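Local coordinates for structural protein VP1 (PDB 4U60), which binds the sialylated GM1 oligosaccharide and, as a jelly-roll coat protein, probably builds the pentameric capsomers of the viral capsid, at residues Asn30-Gln35 with Asp41-Ser46; Glu64-Ser69 with Cys247-Phe252; Val102-Asn107 with Gln261-Pro266; Tyr149-Ser154 with Pro187-Cys192; Met132-Val135 with Pro139-Leu142. All coordinates share one frame; numbering follows the deposited sequence.

Contact 1. Residues Asn30-Gln35 with Asp41-Ser46; sequences NTRMGQ and DNYGYS
Gln-35 N donates to Tyr-45 O at 3.0 Å with an N-H...O angle of 157°, and a weak bond back from Gly-44 N to Gln-35 O ties Gln-35 to the type II beta turn Asn-42 to Tyr-45 at a second point. The loop that leaves strand 12-29 of the jelly roll thus folds back on itself without regular strand pairing. Water 1 sits between the two segments, accepting from Met-33 N and, weakly, from Gly-44 N.

The ring of Tyr-43, with CG anti to the backbone N (chi1 179°), lies along segment 30-35. Its OH arrives at the edge of the Arg-32 guanidinium, in that group's plane, although the ring is turned 44° from it; the bond from Arg-32 NH1 to Tyr-43 OH is weak at 3.4 Å. Arg-32 NH1 also reaches Thr-31 O at 2.9 Å, while Arg-32 NE is held by a salt bridge to Asp-183; two firm bonds and one weak one limit the rotation of the guanidinium. Asn-30 CB lies 3.3 Å from Tyr-43 OH, and Asn-30 OD1 turns to Leu-172 N of the second subunit.

At the other end, the Gln-35 chain bends at chi2 and lies against Asp-41 and Asn-42, CG being 3.7 Å from Asn-42 CB. Its NE2 is bonded chiefly to Asp-37 O and only weakly to Asp-41 O. Thr-31 CG2 rests on Gly-44 CA, Met-33 CB comes 3.4 Å from Tyr-45 C, and Ser-46 CB stands 3.1 Å from Met-33 O.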
# COMPACT_ATOMS: atom_id res chain seq x y z
N ASN C 30 3.26 -22.53 -18.94
CA ASN C 30 1.83 -22.47 -18.75
C ASN C 30 1.43 -22.95 -17.37
O ASN C 30 2.11 -23.74 -16.72
CB ASN C 30 1.09 -23.24 -19.85
CG ASN C 30 0.86 -22.39 -21.08
OD1 ASN C 30 0.30 -21.30 -21.00
ND2 ASN C 30 1.30 -22.87 -22.22
N THR C 31 0.29 -22.42 -16.93
CA THR C 31 -0.21 -22.64 -15.59
C THR C 31 -0.71 -24.08 -15.41
O THR C 31 -1.14 -24.74 -16.39
CB THR C 31 -1.32 -21.63 -15.26
OG1 THR C 31 -1.51 -21.56 -13.85
CG2 THR C 31 -2.63 -22.00 -15.92
N ARG C 32 -0.62 -24.57 -14.16
CA ARG C 32 -1.04 -25.92 -13.81
C ARG C 32 -2.06 -25.85 -12.66
O ARG C 32 -1.78 -26.18 -11.51
CB ARG C 32 0.16 -26.80 -13.47
CG ARG C 32 1.19 -26.87 -14.59
CD ARG C 32 0.63 -27.57 -15.80
NE ARG C 32 1.52 -27.63 -16.96
CZ ARG C 32 1.24 -27.15 -18.16
NH1 ARG C 32 0.12 -26.47 -18.40
NH2 ARG C 32 2.11 -27.35 -19.16
N MET C 33 -3.26 -25.43 -13.01
CA MET C 33 -4.31 -25.26 -12.03
C MET C 33 -5.13 -26.50 -11.73
O MET C 33 -5.84 -26.52 -10.74
CB MET C 33 -5.24 -24.15 -12.49
CG MET C 33 -4.61 -22.75 -12.50
SD MET C 33 -4.11 -22.14 -10.87
CE MET C 33 -2.36 -22.52 -10.85
N GLY C 34 -5.06 -27.51 -12.59
CA GLY C 34 -5.78 -28.76 -12.38
C GLY C 34 -6.22 -29.40 -13.67
O GLY C 34 -6.11 -30.62 -13.84
N GLN C 35 -6.76 -28.61 -14.59
CA GLN C 35 -7.01 -29.06 -15.94
C GLN C 35 -5.82 -28.57 -16.75
O GLN C 35 -5.75 -27.41 -17.17
CB GLN C 35 -8.34 -28.52 -16.42
CG GLN C 35 -8.94 -29.17 -17.65
CD GLN C 35 -7.93 -29.57 -18.70
OE1 GLN C 35 -7.27 -30.63 -18.60
NE2 GLN C 35 -7.82 -28.74 -19.74
N ASP C 41 -11.45 -28.34 -22.58
CA ASP C 41 -12.12 -27.16 -22.06
C ASP C 41 -11.57 -26.99 -20.65
O ASP C 41 -10.97 -27.92 -20.08
CB ASP C 41 -13.65 -27.30 -22.03
CG ASP C 41 -14.26 -27.57 -23.40
OD1 ASP C 41 -13.59 -27.38 -24.43
OD2 ASP C 41 -15.44 -27.96 -23.44
N ASN C 42 -11.72 -25.82 -20.08
CA ASN C 42 -11.22 -25.59 -18.71
C ASN C 42 -9.69 -25.54 -18.56
O ASN C 42 -9.20 -25.43 -17.45
CB ASN C 42 -11.71 -26.65 -17.69
CG ASN C 42 -13.17 -26.52 -17.32
OD1 ASN C 42 -13.85 -25.57 -17.70
ND2 ASN C 42 -13.66 -27.51 -16.56
N TYR C 43 -8.94 -25.62 -19.65
CA TYR C 43 -7.49 -25.47 -19.56
C TYR C 43 -7.14 -24.13 -18.93
O TYR C 43 -7.74 -23.10 -19.24
CB TYR C 43 -6.87 -25.53 -20.94
CG TYR C 43 -5.37 -25.37 -20.98
CD1 TYR C 43 -4.54 -26.24 -20.29
CD2 TYR C 43 -4.77 -24.39 -21.78
CE1 TYR C 43 -3.16 -26.13 -20.38
CE2 TYR C 43 -3.39 -24.29 -21.86
CZ TYR C 43 -2.60 -25.17 -21.17
OH TYR C 43 -1.22 -25.12 -21.24
N GLY C 44 -6.16 -24.15 -18.06
CA GLY C 44 -5.77 -22.95 -17.31
C GLY C 44 -6.61 -22.65 -16.10
O GLY C 44 -6.44 -21.59 -15.50
N TYR C 45 -7.52 -23.55 -15.77
CA TYR C 45 -8.37 -23.47 -14.60
C TYR C 45 -8.29 -24.80 -13.87
O TYR C 45 -7.96 -25.82 -14.47
CB TYR C 45 -9.83 -23.23 -14.94
CG TYR C 45 -10.20 -21.91 -15.61
CD1 TYR C 45 -10.04 -21.71 -16.97
CD2 TYR C 45 -10.79 -20.88 -14.87
CE1 TYR C 45 -10.41 -20.52 -17.59
CE2 TYR C 45 -11.15 -19.69 -15.46
CZ TYR C 45 -10.96 -19.49 -16.82
OH TYR C 45 -11.36 -18.33 -17.43
N SER C 46 -8.65 -24.81 -12.59
CA SER C 46 -8.88 -26.08 -11.91
C SER C 46 -10.26 -26.62 -12.28
O SER C 46 -11.11 -25.93 -12.88
CB SER C 46 -8.81 -25.90 -10.40
OG SER C 46 -9.94 -25.21 -9.92
O HOH W 1 -3.94 -25.31 -15.97

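Contact 2. Residues Glu64-Ser69 with Cys247-Phe252; sequences EIPTYS and CDIVGF
Pro-66 and Ile-249 meet as two apolar groups crossing at about a right angle, with Ile-249 CD1 set 4.0 Å from Pro-66 CB and almost as near Pro-66 CG. Ile-249 CG1 stands anti to the carbonyl carbon and the chain runs on extended (chi2 167°), which carries the terminal methyl up to the pyrrolidine ring; the ring has a second deposited conformer, and these values hold for the one described. Two residues back on the strand, Cys-247 sits on the same side. Its CB approaches Tyr-68 CD1 obliquely at 4.1 Å, and its SG lies at the same distance from Thr-67 O.

The geometry is that of a loop converging on a jelly-roll strand: CA atoms are 8.3 Å apart at Pro-66 and Ile-249, but 5.4 Å at Tyr-68 and Cys-247, just before Ser-69 joins Cys-246 by a backbone bond. Val-106 of the third subunit packs on Ile-249.

Because the groups that meet are mostly apolar, cohesion here probably rests on dispersion and burial, while the tyrosine hydroxyl, at the far end of its ring, turns chiefly to Trp-191 O, with a weak bond to Ser-103 of the third subunit.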
# COMPACT_ATOMS: atom_id res chain seq x y z
N GLU C 64 -8.74 -30.62 -9.00
CA GLU C 64 -9.16 -29.39 -8.34
C GLU C 64 -8.04 -28.67 -7.59
O GLU C 64 -8.30 -27.66 -6.96
CB GLU C 64 -10.35 -29.61 -7.39
CG GLU C 64 -10.06 -30.30 -6.06
CD GLU C 64 -11.26 -30.19 -5.14
OE1 GLU C 64 -12.07 -31.17 -5.11
OE2 GLU C 64 -11.42 -29.12 -4.51
N ILE C 65 -6.81 -29.18 -7.64
CA ILE C 65 -5.77 -28.53 -6.89
C ILE C 65 -4.59 -28.08 -7.76
O ILE C 65 -4.08 -28.82 -8.60
CB ILE C 65 -5.32 -29.28 -5.63
CG1 ILE C 65 -4.60 -30.50 -6.07
CG2 ILE C 65 -6.45 -29.54 -4.61
CD1 ILE C 65 -3.13 -30.23 -6.08
N PRO C 66 -4.18 -26.83 -7.58
CA PRO C 66 -3.04 -26.28 -8.31
C PRO C 66 -1.70 -26.92 -7.95
O PRO C 66 -1.49 -27.30 -6.79
CB PRO C 66 -3.06 -24.81 -7.90
CG PRO C 66 -4.50 -24.53 -7.61
CD PRO C 66 -5.03 -25.78 -7.01
N THR C 67 -0.82 -27.02 -8.94
CA THR C 67 0.51 -27.57 -8.76
C THR C 67 1.55 -26.59 -9.31
O THR C 67 1.20 -25.63 -10.01
CB THR C 67 0.67 -28.93 -9.46
OG1 THR C 67 0.23 -28.83 -10.81
CG2 THR C 67 -0.14 -29.99 -8.75
N TYR C 68 2.80 -26.80 -8.95
CA TYR C 68 3.89 -25.98 -9.51
C TYR C 68 4.14 -26.29 -10.98
O TYR C 68 4.09 -27.45 -11.43
CB TYR C 68 5.18 -26.16 -8.72
CG TYR C 68 5.10 -25.63 -7.31
CD1 TYR C 68 5.16 -24.26 -7.07
CD2 TYR C 68 4.93 -26.47 -6.22
CE1 TYR C 68 5.11 -23.76 -5.78
CE2 TYR C 68 4.85 -25.98 -4.93
CZ TYR C 68 4.92 -24.61 -4.72
OH TYR C 68 4.84 -24.10 -3.44
N SER C 69 4.40 -25.23 -11.75
CA SER C 69 4.98 -25.37 -13.06
C SER C 69 6.49 -25.45 -12.92
O SER C 69 7.08 -24.77 -12.08
CB SER C 69 4.64 -24.17 -13.92
OG SER C 69 3.22 -24.03 -14.05
N CYS C 247 4.34 -20.45 -9.99
CA CYS C 247 2.91 -20.65 -9.86
C CYS C 247 2.29 -19.26 -9.81
O CYS C 247 2.77 -18.40 -9.08
CB CYS C 247 2.56 -21.45 -8.62
SG CYS C 247 0.81 -21.87 -8.50
N ASP C 248 1.25 -19.04 -10.59
CA ASP C 248 0.56 -17.75 -10.63
C ASP C 248 -0.96 -17.90 -10.63
O ASP C 248 -1.60 -17.95 -11.67
CB ASP C 248 1.03 -16.94 -11.84
CG ASP C 248 2.47 -16.51 -11.71
OD1 ASP C 248 2.71 -15.51 -10.96
OD2 ASP C 248 3.36 -17.17 -12.29
N ILE C 249 -1.53 -17.95 -9.43
CA ILE C 249 -2.98 -18.02 -9.25
C ILE C 249 -3.49 -16.59 -9.16
O ILE C 249 -2.97 -15.80 -8.37
CB ILE C 249 -3.31 -18.74 -7.94
CG1 ILE C 249 -2.84 -20.20 -8.05
CG2 ILE C 249 -4.78 -18.61 -7.60
CD1 ILE C 249 -2.82 -20.95 -6.73
N VAL C 250 -4.50 -16.26 -9.95
CA VAL C 250 -5.02 -14.87 -9.98
C VAL C 250 -6.41 -14.72 -9.42
O VAL C 250 -6.93 -13.61 -9.36
CB VAL C 250 -4.92 -14.25 -11.38
CG1 VAL C 250 -3.47 -14.06 -11.80
CG2 VAL C 250 -5.66 -15.11 -12.40
N GLY C 251 -7.00 -15.82 -8.96
CA GLY C 251 -8.30 -15.79 -8.32
C GLY C 251 -9.15 -16.99 -8.71
O GLY C 251 -8.64 -18.02 -9.20
N PHE C 252 -10.44 -16.84 -8.48
CA PHE C 252 -11.46 -17.85 -8.82
C PHE C 252 -12.46 -17.30 -9.81
O PHE C 252 -12.90 -16.14 -9.72
CB PHE C 252 -12.21 -18.29 -7.56
CG PHE C 252 -11.33 -19.02 -6.58
CD1 PHE C 252 -11.05 -20.36 -6.74
CD2 PHE C 252 -10.76 -18.35 -5.51
CE1 PHE C 252 -10.23 -21.03 -5.86
CE2 PHE C 252 -9.92 -19.02 -4.62
CZ PHE C 252 -9.66 -20.36 -4.81

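Contact 3. Residues Val102-Asn107 with Gln261-Pro266; sequences VSSLVN and QYRGLP
Leu-265 reaches across to the 3-10 turn with both of its methyls. CD1 comes 4.0 Å from Val-102 N and touches Val-102 CG2 more loosely at 4.4 Å, while CD2 lies 3.9 Å from Ser-104 OG. The same CD2 stands above one face of the Arg-263 guanidinium, offset toward its rim, and so fills the corner between serine and arginine. Polar contact between those two is indirect: water 2, in the guanidinium plane at its edge, accepts from Arg-263 NH2 at 2.9 Å and donates to Ser-104 OG at 2.8 Å.

A second shell sets these groups in place. Ser-104 OG, between its backbone N and carbonyl carbon (chi1 69°), is also bonded to Gly-101 O. The turn beneath it is closed by Leu-105 N to Val-102 O at 3.1 Å and Val-106 N to Ser-103 O at 3.0 Å, then ends in an inverse gamma turn centred on Val-106. Arg-263 NH1 binds Gly-44 O and Gln-170 O of the second subunit, and its guanidinium makes a cation-pi contact with Tyr-45.

The contact joins the loop after strand 86-99, which continues to the glycan site containing His-109, to jelly-roll strand 260-279. In this buried arginine at a subunit boundary, NH1 is given to two carbonyls and NH2 to water 2, an arrangement that should offset part of the cost of burying its charge.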
# COMPACT_ATOMS: atom_id res chain seq x y z
N VAL C 102 -2.49 -10.71 -18.24
CA VAL C 102 -3.19 -9.98 -17.17
C VAL C 102 -4.47 -9.33 -17.69
O VAL C 102 -5.49 -9.33 -17.02
CB VAL C 102 -2.25 -8.95 -16.49
CG1 VAL C 102 -3.01 -8.05 -15.51
CG2 VAL C 102 -1.12 -9.66 -15.76
N SER C 103 -4.41 -8.79 -18.89
CA SER C 103 -5.56 -8.13 -19.49
C SER C 103 -6.76 -9.04 -19.72
O SER C 103 -7.89 -8.53 -19.85
CB SER C 103 -5.17 -7.41 -20.78
OG SER C 103 -4.86 -8.34 -21.79
N SER C 104 -6.54 -10.35 -19.77
CA SER C 104 -7.66 -11.30 -19.89
C SER C 104 -8.63 -11.25 -18.71
O SER C 104 -9.78 -11.74 -18.81
CB SER C 104 -7.18 -12.75 -20.06
OG SER C 104 -6.57 -13.23 -18.86
N LEU C 105 -8.20 -10.65 -17.61
CA LEU C 105 -9.05 -10.51 -16.45
C LEU C 105 -10.01 -9.34 -16.58
O LEU C 105 -10.90 -9.16 -15.75
CB LEU C 105 -8.18 -10.39 -15.19
CG LEU C 105 -7.23 -11.57 -14.94
CD1 LEU C 105 -6.39 -11.23 -13.71
CD2 LEU C 105 -8.00 -12.86 -14.74
N VAL C 106 -9.88 -8.54 -17.66
CA VAL C 106 -10.82 -7.49 -17.99
C VAL C 106 -11.95 -8.14 -18.79
O VAL C 106 -12.06 -7.99 -20.01
CB VAL C 106 -10.13 -6.36 -18.79
CG1 VAL C 106 -11.13 -5.25 -19.13
CG2 VAL C 106 -8.93 -5.79 -18.05
N ASN C 107 -12.76 -8.92 -18.10
CA ASN C 107 -13.80 -9.70 -18.77
C ASN C 107 -14.88 -9.99 -17.75
O ASN C 107 -14.63 -10.71 -16.79
CB ASN C 107 -13.23 -10.97 -19.37
CG ASN C 107 -14.25 -11.75 -20.18
OD1 ASN C 107 -15.46 -11.61 -19.99
ND2 ASN C 107 -13.76 -12.59 -21.08
N GLN C 261 -13.72 -22.20 -9.58
CA GLN C 261 -12.52 -22.81 -10.14
C GLN C 261 -11.35 -21.85 -10.01
O GLN C 261 -11.49 -20.66 -10.30
CB GLN C 261 -12.72 -23.06 -11.63
CG GLN C 261 -13.77 -24.09 -11.97
CD GLN C 261 -14.10 -24.03 -13.44
OE1 GLN C 261 -14.96 -23.24 -13.86
NE2 GLN C 261 -13.39 -24.82 -14.24
N TYR C 262 -10.18 -22.35 -9.62
CA TYR C 262 -8.96 -21.56 -9.69
C TYR C 262 -8.68 -21.14 -11.11
O TYR C 262 -8.94 -21.89 -12.04
CB TYR C 262 -7.75 -22.37 -9.25
CG TYR C 262 -7.57 -22.63 -7.80
CD1 TYR C 262 -6.93 -21.71 -7.00
CD2 TYR C 262 -8.04 -23.79 -7.21
CE1 TYR C 262 -6.71 -21.95 -5.65
CE2 TYR C 262 -7.86 -24.03 -5.86
CZ TYR C 262 -7.18 -23.12 -5.08
OH TYR C 262 -6.94 -23.33 -3.75
N ARG C 263 -8.16 -19.94 -11.27
CA ARG C 263 -7.64 -19.44 -12.55
C ARG C 263 -6.17 -19.06 -12.41
O ARG C 263 -5.82 -18.34 -11.46
CB ARG C 263 -8.43 -18.23 -13.00
CG ARG C 263 -7.92 -17.53 -14.25
CD ARG C 263 -7.74 -18.48 -15.43
NE ARG C 263 -7.64 -17.79 -16.70
CZ ARG C 263 -7.19 -18.34 -17.83
NH1 ARG C 263 -6.73 -19.57 -17.82
NH2 ARG C 263 -7.14 -17.63 -18.94
N GLY C 264 -5.35 -19.54 -13.35
CA GLY C 264 -3.93 -19.27 -13.38
C GLY C 264 -3.52 -18.63 -14.67
O GLY C 264 -4.24 -18.74 -15.67
N LEU C 265 -2.36 -17.95 -14.65
CA LEU C 265 -1.81 -17.34 -15.85
C LEU C 265 -0.38 -17.84 -16.11
O LEU C 265 0.32 -18.26 -15.17
CB LEU C 265 -1.80 -15.81 -15.73
CG LEU C 265 -3.19 -15.14 -15.78
CD1 LEU C 265 -3.01 -13.64 -15.58
CD2 LEU C 265 -3.94 -15.41 -17.07
N PRO C 266 0.05 -17.78 -17.37
CA PRO C 266 1.41 -18.18 -17.69
C PRO C 266 2.43 -17.14 -17.25
O PRO C 266 2.09 -15.98 -17.00
CB PRO C 266 1.40 -18.31 -19.22
CG PRO C 266 0.12 -17.68 -19.71
CD PRO C 266 -0.65 -17.19 -18.52
O HOH W 2 -8.26 -15.17 -17.88

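Contact 4. Residues Tyr149-Ser154 with Pro187-Cys192; sequences YRTDYS and PVECWC
Tyr-153 is the side chain that reaches across to Glu-189 and Cys-190. From CB its CG runs anti to the carbonyl carbon (chi1 -64°), directing the ring toward the second segment. Over one face lies Thr-151 CG2 of its own segment, 3.5 Å above the plane and offset toward the rim. Farther out, CE1 is 3.2 Å from Glu-189 OE2, which sits at the ring edge near its plane. CZ meets Cys-190 SG at 4.0 Å; seen from the ring centroid, SG is 42° off the normal, an oblique sulfur-aromatic contact. The tip, Tyr-153 OH, donates to Glu-189 OE2 at 2.6 Å, a short bond that uses the anti lone pair of the carboxylate, with carboxylate and ring planes 63° apart.

This joins two loops beside the small three-stranded antiparallel sheet of the coat protein: the long excursion between strands 141-144 and 177-179, and the turn leading into strand 191-193. Glu-189 OE1 is bonded to His-109 NE2 of the third subunit, His-109 being one of the residues that line a glycan pocket in this structure; the two carboxylate oxygens thus serve Tyr-153 and a neighbouring subunit.

Either side of Tyr-153 in the sequence, Asp-152 OD1 closes an Asx turn by accepting Ser-154 N at 2.9 Å, on its anti side and tilted from the carboxylate plane. It also takes Ser-154 OG at 2.7 Å, from the syn side.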
# COMPACT_ATOMS: atom_id res chain seq x y z
N TYR C 149 -3.06 -32.49 8.00
CA TYR C 149 -2.20 -33.66 7.80
C TYR C 149 -2.91 -34.84 7.19
O TYR C 149 -2.28 -35.69 6.57
CB TYR C 149 -1.53 -34.08 9.11
CG TYR C 149 -2.38 -34.88 10.09
CD1 TYR C 149 -3.15 -34.26 11.06
CD2 TYR C 149 -2.37 -36.28 10.07
CE1 TYR C 149 -3.93 -34.98 11.97
CE2 TYR C 149 -3.13 -37.02 10.97
CZ TYR C 149 -3.90 -36.37 11.93
OH TYR C 149 -4.65 -37.10 12.82
N ARG C 150 -4.22 -34.90 7.37
CA ARG C 150 -5.02 -36.02 6.90
C ARG C 150 -5.44 -35.97 5.42
O ARG C 150 -6.09 -36.90 4.93
CB ARG C 150 -6.31 -36.11 7.71
CG ARG C 150 -6.15 -36.21 9.22
CD ARG C 150 -7.55 -36.04 9.86
NE ARG C 150 -7.57 -36.06 11.33
CZ ARG C 150 -7.70 -37.17 12.07
NH1 ARG C 150 -7.82 -38.38 11.51
NH2 ARG C 150 -7.71 -37.10 13.40
N THR C 151 -5.11 -34.90 4.72
CA THR C 151 -5.54 -34.78 3.32
C THR C 151 -5.17 -36.03 2.52
O THR C 151 -4.02 -36.47 2.56
CB THR C 151 -4.94 -33.55 2.63
OG1 THR C 151 -5.07 -32.40 3.48
CG2 THR C 151 -5.65 -33.28 1.31
N ASP C 152 -6.16 -36.56 1.81
CA ASP C 152 -6.05 -37.80 1.05
C ASP C 152 -5.99 -37.43 -0.43
O ASP C 152 -6.97 -36.95 -0.98
CB ASP C 152 -7.29 -38.65 1.37
CG ASP C 152 -7.39 -39.93 0.55
OD1 ASP C 152 -6.54 -40.23 -0.31
OD2 ASP C 152 -8.41 -40.62 0.76
N TYR C 153 -4.83 -37.63 -1.04
CA TYR C 153 -4.58 -37.28 -2.44
C TYR C 153 -4.82 -38.44 -3.41
O TYR C 153 -4.49 -38.33 -4.61
CB TYR C 153 -3.14 -36.77 -2.59
CG TYR C 153 -2.90 -35.49 -1.81
CD1 TYR C 153 -3.39 -34.27 -2.27
CD2 TYR C 153 -2.21 -35.50 -0.61
CE1 TYR C 153 -3.20 -33.10 -1.55
CE2 TYR C 153 -1.99 -34.32 0.11
CZ TYR C 153 -2.50 -33.12 -0.36
OH TYR C 153 -2.31 -31.95 0.36
N SER C 154 -5.43 -39.52 -2.94
CA SER C 154 -5.55 -40.73 -3.76
C SER C 154 -6.55 -40.67 -4.93
O SER C 154 -6.61 -41.63 -5.72
CB SER C 154 -5.83 -41.95 -2.88
OG SER C 154 -7.12 -41.89 -2.32
N PRO C 187 1.61 -30.53 -5.44
CA PRO C 187 0.61 -29.53 -5.04
C PRO C 187 1.20 -28.38 -4.27
O PRO C 187 2.02 -28.56 -3.36
CB PRO C 187 -0.35 -30.32 -4.16
CG PRO C 187 -0.23 -31.73 -4.64
CD PRO C 187 1.25 -31.87 -4.96
N VAL C 188 0.74 -27.18 -4.59
CA VAL C 188 1.27 -26.02 -3.85
C VAL C 188 0.73 -26.00 -2.43
O VAL C 188 1.43 -25.50 -1.53
CB VAL C 188 1.12 -24.65 -4.55
CG1 VAL C 188 1.70 -24.71 -5.96
CG2 VAL C 188 -0.33 -24.14 -4.51
N GLU C 189 -0.43 -26.59 -2.19
CA GLU C 189 -1.01 -26.58 -0.85
C GLU C 189 -0.19 -27.34 0.18
O GLU C 189 -0.38 -27.14 1.36
CB GLU C 189 -2.43 -27.17 -0.84
CG GLU C 189 -2.51 -28.66 -1.09
CD GLU C 189 -3.92 -29.19 -0.99
OE1 GLU C 189 -4.84 -28.53 -1.50
OE2 GLU C 189 -4.13 -30.25 -0.38
N CYS C 190 0.70 -28.24 -0.26
CA CYS C 190 1.46 -29.05 0.71
C CYS C 190 2.96 -29.03 0.52
O CYS C 190 3.67 -29.62 1.34
CB CYS C 190 0.92 -30.48 0.75
SG CYS C 190 1.07 -31.39 -0.79
N TRP C 191 3.45 -28.36 -0.52
CA TRP C 191 4.88 -28.23 -0.75
C TRP C 191 5.26 -26.77 -0.88
O TRP C 191 4.65 -26.05 -1.67
CB TRP C 191 5.33 -28.93 -2.03
CG TRP C 191 5.16 -30.43 -2.07
CD1 TRP C 191 4.29 -31.14 -2.86
CD2 TRP C 191 5.91 -31.41 -1.32
NE1 TRP C 191 4.42 -32.49 -2.62
CE2 TRP C 191 5.43 -32.68 -1.71
CE3 TRP C 191 6.94 -31.34 -0.38
CZ2 TRP C 191 5.95 -33.87 -1.18
CZ3 TRP C 191 7.45 -32.50 0.15
CH2 TRP C 191 6.95 -33.76 -0.25
N CYS C 192 6.33 -26.38 -0.19
CA CYS C 192 6.85 -25.02 -0.25
C CYS C 192 8.38 -25.09 -0.41
O CYS C 192 9.00 -26.14 -0.24
CB CYS C 192 6.48 -24.27 1.03
SG CYS C 192 7.12 -24.98 2.57

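Contact 5. Residues Met132-Val135 with Pro139-Leu142; sequences MFAV and PLEL
Met-132 opens the contact with its terminal methyl, CE lying 4.2 Å from Leu-140 CD2. All three of its torsions lie between +69° and +83°, so the chain curls instead of reaching straight out; a second conformer is deposited, and the distance belongs to this one. Its flanks are taken by Tyr-68 of the same chain and Phe-219 of the third subunit. Phe-133 follows on the opposite side of the strand, as beta alternation requires, where its ring stacks with that of Tyr-204.

Ala-134 turns back toward the second segment, and its CB meets Leu-140 CD1 at 4.3 Å. The CA atoms of Ala-134 and Leu-140, at 7.4 Å, are the nearest across the pair, well beyond the spacing of paired strands. Indeed this is not a beta hairpin despite the short connection: strand 129-136 lies in the large jelly-roll sheet, hydrogen-bonded between strands 201-208 and 241-254, whereas the chain from Leu-140 onward leads into strand 141-144, the middle strand of a separate three-stranded sheet. Leu-140 bridges the step: with CG anti to its backbone N (chi1 177°) the side chain points at the strand, and chi2 then splits CD1 and CD2 between Ala-134 and Met-132. Thr-201 and Tyr-203 also pack against Leu-140.

Val-135, next in the strand, again faces the other way, onto Leu-242 and Ile-271, and its backbone pairs with Arg-202.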
# COMPACT_ATOMS: atom_id res chain seq x y z
N MET C 132 4.66 -17.02 -7.36
CA MET C 132 6.03 -17.29 -7.02
C MET C 132 6.80 -17.74 -8.24
O MET C 132 6.24 -18.23 -9.23
CB MET C 132 6.13 -18.31 -5.89
CG MET C 132 5.75 -19.71 -6.30
SD MET C 132 7.08 -20.65 -7.10
CE MET C 132 8.27 -20.94 -5.80
N PHE C 133 8.09 -17.45 -8.22
CA PHE C 133 8.97 -18.00 -9.24
C PHE C 133 10.32 -18.30 -8.60
O PHE C 133 10.66 -17.78 -7.54
CB PHE C 133 9.12 -17.10 -10.48
CG PHE C 133 9.92 -15.85 -10.24
CD1 PHE C 133 9.30 -14.71 -9.76
CD2 PHE C 133 11.27 -15.82 -10.51
CE1 PHE C 133 10.02 -13.54 -9.54
CE2 PHE C 133 11.99 -14.65 -10.28
CZ PHE C 133 11.36 -13.52 -9.80
N ALA C 134 11.04 -19.21 -9.24
CA ALA C 134 12.35 -19.60 -8.78
C ALA C 134 13.22 -19.90 -9.99
O ALA C 134 12.74 -20.44 -11.01
CB ALA C 134 12.26 -20.81 -7.88
N VAL C 135 14.47 -19.50 -9.90
CA VAL C 135 15.49 -19.81 -10.92
C VAL C 135 16.70 -20.37 -10.18
O VAL C 135 17.19 -19.77 -9.22
CB VAL C 135 15.91 -18.56 -11.73
CG1 VAL C 135 16.94 -18.92 -12.81
CG2 VAL C 135 14.70 -17.90 -12.37
N PRO C 139 17.24 -28.67 -9.15
CA PRO C 139 15.82 -28.59 -8.80
C PRO C 139 15.53 -27.84 -7.51
O PRO C 139 16.33 -27.85 -6.57
CB PRO C 139 15.42 -30.05 -8.64
CG PRO C 139 16.33 -30.78 -9.59
CD PRO C 139 17.66 -30.05 -9.45
N LEU C 140 14.41 -27.13 -7.51
CA LEU C 140 13.96 -26.44 -6.32
C LEU C 140 13.75 -27.48 -5.23
O LEU C 140 13.10 -28.49 -5.46
CB LEU C 140 12.66 -25.68 -6.60
CG LEU C 140 12.02 -24.96 -5.41
CD1 LEU C 140 12.87 -23.79 -4.90
CD2 LEU C 140 10.62 -24.48 -5.76
N GLU C 141 14.32 -27.23 -4.06
CA GLU C 141 14.23 -28.14 -2.93
C GLU C 141 13.00 -27.75 -2.12
O GLU C 141 12.78 -26.58 -1.84
CB GLU C 141 15.52 -28.12 -2.13
CG GLU C 141 16.64 -28.82 -2.89
CD GLU C 141 18.04 -28.45 -2.44
OE1 GLU C 141 18.36 -27.24 -2.39
OE2 GLU C 141 18.85 -29.39 -2.22
N LEU C 142 12.19 -28.76 -1.80
CA LEU C 142 10.87 -28.55 -1.20
C LEU C 142 10.78 -29.09 0.22
O LEU C 142 11.44 -30.09 0.57
CB LEU C 142 9.80 -29.27 -2.03
CG LEU C 142 9.65 -28.84 -3.49
CD1 LEU C 142 8.69 -29.78 -4.21
CD2 LEU C 142 9.18 -27.40 -3.60

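From the N terminus, contact 1 closes first, a short loop after strand 12-29 that folds on itself before contact 2 begins. Contact 2 then opens at 64-69 and closes only at strand 241-254; contact 3 opens inside that span, at 102-107, and closes later at 261-266, so the two cross, their second segments being neighbouring strands of the large sheet. Contact 5 and then contact 4 follow each other within both spans. Contact 5 links the large sheet to the start of strand 141-144, and contact 4 fastens the surface loop to the turn before strand 191-193. Arg-32 to Thr-67 and Pro-66 to Val-188 backbone bonds connect contact 2 with contacts 1 and 4.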